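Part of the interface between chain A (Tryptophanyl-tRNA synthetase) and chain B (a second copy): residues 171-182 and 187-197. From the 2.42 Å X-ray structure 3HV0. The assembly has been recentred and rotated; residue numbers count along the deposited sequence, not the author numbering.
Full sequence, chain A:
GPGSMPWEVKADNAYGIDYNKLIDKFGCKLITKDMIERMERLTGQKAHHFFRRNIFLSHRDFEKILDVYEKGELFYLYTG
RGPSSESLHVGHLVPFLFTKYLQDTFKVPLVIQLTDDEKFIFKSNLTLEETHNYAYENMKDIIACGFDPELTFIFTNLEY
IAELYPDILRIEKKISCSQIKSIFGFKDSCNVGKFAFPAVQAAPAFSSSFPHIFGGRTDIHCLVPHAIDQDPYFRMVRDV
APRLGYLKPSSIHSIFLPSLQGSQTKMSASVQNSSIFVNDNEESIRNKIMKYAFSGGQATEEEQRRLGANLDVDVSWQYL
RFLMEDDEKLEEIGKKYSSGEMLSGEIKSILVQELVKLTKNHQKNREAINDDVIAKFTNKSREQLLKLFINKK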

# COMPACT_ATOMS: atom_id res chain seq x y z
N ILE A 171 -11.08 -1.84 -0.20
CA ILE A 171 -11.63 -0.60 0.37
C ILE A 171 -11.36 0.59 -0.55
O ILE A 171 -12.21 1.43 -0.75
CB ILE A 171 -11.01 -0.31 1.74
CG1 ILE A 171 -11.40 -1.39 2.77
CG2 ILE A 171 -11.44 1.08 2.24
CD1 ILE A 171 -10.48 -1.45 3.96
N GLU A 172 -10.16 0.67 -1.11
CA GLU A 172 -9.77 1.82 -1.93
C GLU A 172 -10.58 1.94 -3.20
O GLU A 172 -10.94 3.04 -3.61
CB GLU A 172 -8.28 1.77 -2.24
CG GLU A 172 -7.47 2.13 -1.04
CD GLU A 172 -5.98 2.05 -1.23
OE1 GLU A 172 -5.50 1.56 -2.28
OE2 GLU A 172 -5.29 2.47 -0.27
N LYS A 173 -10.93 0.80 -3.78
CA LYS A 173 -11.70 0.77 -5.03
C LYS A 173 -13.13 1.27 -4.83
O LYS A 173 -13.77 1.72 -5.78
CB LYS A 173 -11.74 -0.66 -5.57
CG LYS A 173 -12.15 -0.78 -7.01
CD LYS A 173 -12.11 -2.23 -7.41
CE LYS A 173 -12.62 -2.47 -8.81
NZ LYS A 173 -12.28 -3.85 -9.22
N LYS A 174 -13.61 1.21 -3.59
CA LYS A 174 -14.97 1.61 -3.25
C LYS A 174 -15.08 3.05 -2.72
O LYS A 174 -16.20 3.53 -2.53
CB LYS A 174 -15.56 0.65 -2.22
CG LYS A 174 -15.76 -0.76 -2.72
CD LYS A 174 -16.85 -0.83 -3.78
CE LYS A 174 -17.07 -2.25 -4.29
NZ LYS A 174 -18.20 -2.28 -5.25
N ILE A 175 -13.97 3.72 -2.46
CA ILE A 175 -14.02 5.11 -1.97
C ILE A 175 -13.45 6.12 -2.97
O ILE A 175 -12.36 5.94 -3.48
CB ILE A 175 -13.29 5.29 -0.64
CG1 ILE A 175 -14.08 4.65 0.50
CG2 ILE A 175 -13.15 6.76 -0.29
CD1 ILE A 175 -13.64 3.26 0.84
N SER A 176 -14.20 7.18 -3.22
CA SER A 176 -13.73 8.26 -4.08
C SER A 176 -12.71 9.11 -3.34
O SER A 176 -12.73 9.19 -2.12
CB SER A 176 -14.90 9.14 -4.53
OG SER A 176 -15.37 9.93 -3.46
N CYS A 177 -11.83 9.74 -4.10
CA CYS A 177 -10.90 10.72 -3.54
C CYS A 177 -11.68 11.83 -2.85
O CYS A 177 -11.29 12.31 -1.80
CB CYS A 177 -10.02 11.29 -4.65
SG CYS A 177 -9.22 12.87 -4.27
N SER A 178 -12.80 12.23 -3.45
CA SER A 178 -13.65 13.28 -2.89
C SER A 178 -14.27 12.85 -1.56
O SER A 178 -14.47 13.68 -0.69
CB SER A 178 -14.75 13.66 -3.87
OG SER A 178 -15.58 12.56 -4.16
N GLN A 179 -14.58 11.56 -1.42
CA GLN A 179 -15.08 11.04 -0.15
C GLN A 179 -14.01 11.13 0.96
O GLN A 179 -14.33 11.45 2.10
CB GLN A 179 -15.55 9.59 -0.29
CG GLN A 179 -17.06 9.41 -0.35
CD GLN A 179 -17.50 8.52 -1.50
OE1 GLN A 179 -16.93 7.45 -1.74
NE2 GLN A 179 -18.51 8.97 -2.23
N ILE A 180 -12.76 10.88 0.62
CA ILE A 180 -11.68 11.08 1.58
C ILE A 180 -11.60 12.54 2.02
O ILE A 180 -11.56 12.80 3.22
CB ILE A 180 -10.30 10.67 1.02
CG1 ILE A 180 -9.96 9.23 1.41
CG2 ILE A 180 -9.19 11.54 1.62
CD1 ILE A 180 -10.96 8.21 1.00
N LYS A 181 -11.58 13.47 1.07
CA LYS A 181 -11.56 14.90 1.41
C LYS A 181 -12.69 15.23 2.38
O LYS A 181 -12.47 15.85 3.41
CB LYS A 181 -11.72 15.77 0.18
CG LYS A 181 -10.52 15.82 -0.75
CD LYS A 181 -10.78 16.87 -1.83
CE LYS A 181 -9.82 16.75 -2.99
NZ LYS A 181 -10.14 17.79 -4.02
N SER A 182 -13.89 14.80 2.01
CA SER A 182 -15.09 15.06 2.80
C SER A 182 -14.99 14.53 4.24
O SER A 182 -15.45 15.19 5.16
CB SER A 182 -16.31 14.46 2.08
OG SER A 182 -17.53 14.82 2.70
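Chain B, residues 187-197: KDSCNVGKFAF

Chain B meets chain A through a salt bridge and a short run of backbone hydrogen bonds. Lys A181, its side chain extended beyond a chi1 of m, places NZ 2.8 Å from Asp B188 OD2, with a weak second bond from NZ to OD1 of the same carboxylate at 3.0 Å. The backbone of Asp B188 also serves: its O accepts from Ser A178 N at 2.9 Å, in the first turn of helix 177-182. Next to this, Ser A176 and Asn B191 form a single beta bridge, their CA atoms 4.0 Å apart. Cys A177 N donates to Cys B190 O and Val B192 N to Ile A175 O, each at 2.8 Å, and Asn B191 CA lies 3.1 Å from Ile A175 O. Chain B reaches the bridge through a type I turn, Lys B187 to Cys B190, and leaves it as a weakly bonded helix, about 192-196. Ser A176 and Asn B191 each cap the helix that follows in their own chain. The axes of helices 177-182 and 192-196 run nearly perpendicular, at 97°, and approach to 10.2 Å. Between them Cys A177 SG sits over one face of the Phe B195 ring, 4.3 Å from its centroid. Farther along, Val B192 CG1 packs 3.8 Å from Glu A172 CG and 4.4 Å from Ile A180 CD1.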

# COMPACT_ATOMS: atom_id res chain seq x y z
N LYS B 187 -9.66 12.55 -11.41
CA LYS B 187 -10.60 13.55 -10.92
C LYS B 187 -11.03 13.17 -9.52
O LYS B 187 -10.78 12.04 -9.09
CB LYS B 187 -11.82 13.64 -11.85
N ASP B 188 -11.64 14.10 -8.80
CA ASP B 188 -12.07 13.85 -7.43
C ASP B 188 -12.99 12.64 -7.35
O ASP B 188 -13.00 11.90 -6.37
CB ASP B 188 -12.79 15.08 -6.84
CG ASP B 188 -11.85 16.03 -6.13
OD1 ASP B 188 -10.62 15.87 -6.23
OD2 ASP B 188 -12.36 16.95 -5.46
N SER B 189 -13.76 12.44 -8.41
CA SER B 189 -14.70 11.33 -8.50
C SER B 189 -14.01 9.97 -8.58
O SER B 189 -14.64 8.96 -8.28
CB SER B 189 -15.60 11.53 -9.72
OG SER B 189 -16.69 10.64 -9.69
N CYS B 190 -12.75 9.94 -9.02
CA CYS B 190 -11.99 8.70 -9.12
C CYS B 190 -11.74 8.07 -7.76
O CYS B 190 -11.61 8.78 -6.76
CB CYS B 190 -10.65 8.94 -9.83
SG CYS B 190 -10.80 9.35 -11.58
N ASN B 191 -11.66 6.75 -7.72
CA ASN B 191 -11.45 6.04 -6.46
C ASN B 191 -10.02 6.23 -5.98
O ASN B 191 -9.09 6.35 -6.81
CB ASN B 191 -11.84 4.56 -6.58
CG ASN B 191 -10.76 3.71 -7.28
OD1 ASN B 191 -9.70 3.43 -6.70
ND2 ASN B 191 -11.06 3.26 -8.49
N VAL B 192 -9.84 6.27 -4.67
CA VAL B 192 -8.53 6.63 -4.07
C VAL B 192 -7.44 5.62 -4.44
O VAL B 192 -6.25 5.97 -4.53
CB VAL B 192 -8.61 6.84 -2.53
CG1 VAL B 192 -8.87 5.54 -1.80
CG2 VAL B 192 -7.34 7.47 -2.03
N GLY B 193 -7.83 4.38 -4.70
CA GLY B 193 -6.89 3.41 -5.22
C GLY B 193 -6.12 3.89 -6.44
O GLY B 193 -4.95 3.56 -6.60
N LYS B 194 -6.77 4.65 -7.31
CA LYS B 194 -6.11 5.17 -8.54
C LYS B 194 -5.02 6.18 -8.21
O LYS B 194 -3.97 6.20 -8.83
CB LYS B 194 -7.16 5.78 -9.48
CG LYS B 194 -8.13 4.73 -10.06
CD LYS B 194 -9.09 5.29 -11.07
CE LYS B 194 -9.94 4.19 -11.72
NZ LYS B 194 -11.26 4.70 -12.22
N PHE B 195 -5.27 7.01 -7.21
CA PHE B 195 -4.26 7.95 -6.72
C PHE B 195 -3.08 7.25 -6.02
O PHE B 195 -1.96 7.73 -6.09
CB PHE B 195 -4.92 8.94 -5.77
CG PHE B 195 -5.84 9.89 -6.45
CD1 PHE B 195 -5.39 11.11 -6.89
CD2 PHE B 195 -7.18 9.56 -6.64
CE1 PHE B 195 -6.24 11.99 -7.50
CE2 PHE B 195 -8.04 10.44 -7.26
CZ PHE B 195 -7.57 11.66 -7.69
N ALA B 196 -3.33 6.13 -5.37
CA ALA B 196 -2.31 5.44 -4.60
C ALA B 196 -1.39 4.49 -5.38
O ALA B 196 -0.38 4.05 -4.84
CB ALA B 196 -2.95 4.67 -3.47
N PHE B 197 -1.73 4.18 -6.63
CA PHE B 197 -0.96 3.20 -7.41
C PHE B 197 0.33 3.75 -8.07
O PHE B 197 1.34 3.06 -8.10
CB PHE B 197 -1.82 2.48 -8.46
CG PHE B 197 -1.01 1.59 -9.36
CD1 PHE B 197 -0.44 0.41 -8.86
CD2 PHE B 197 -0.72 1.96 -10.69
CE1 PHE B 197 0.35 -0.40 -9.66
CE2 PHE B 197 0.07 1.16 -11.50
CZ PHE B 197 0.62 -0.02 -10.98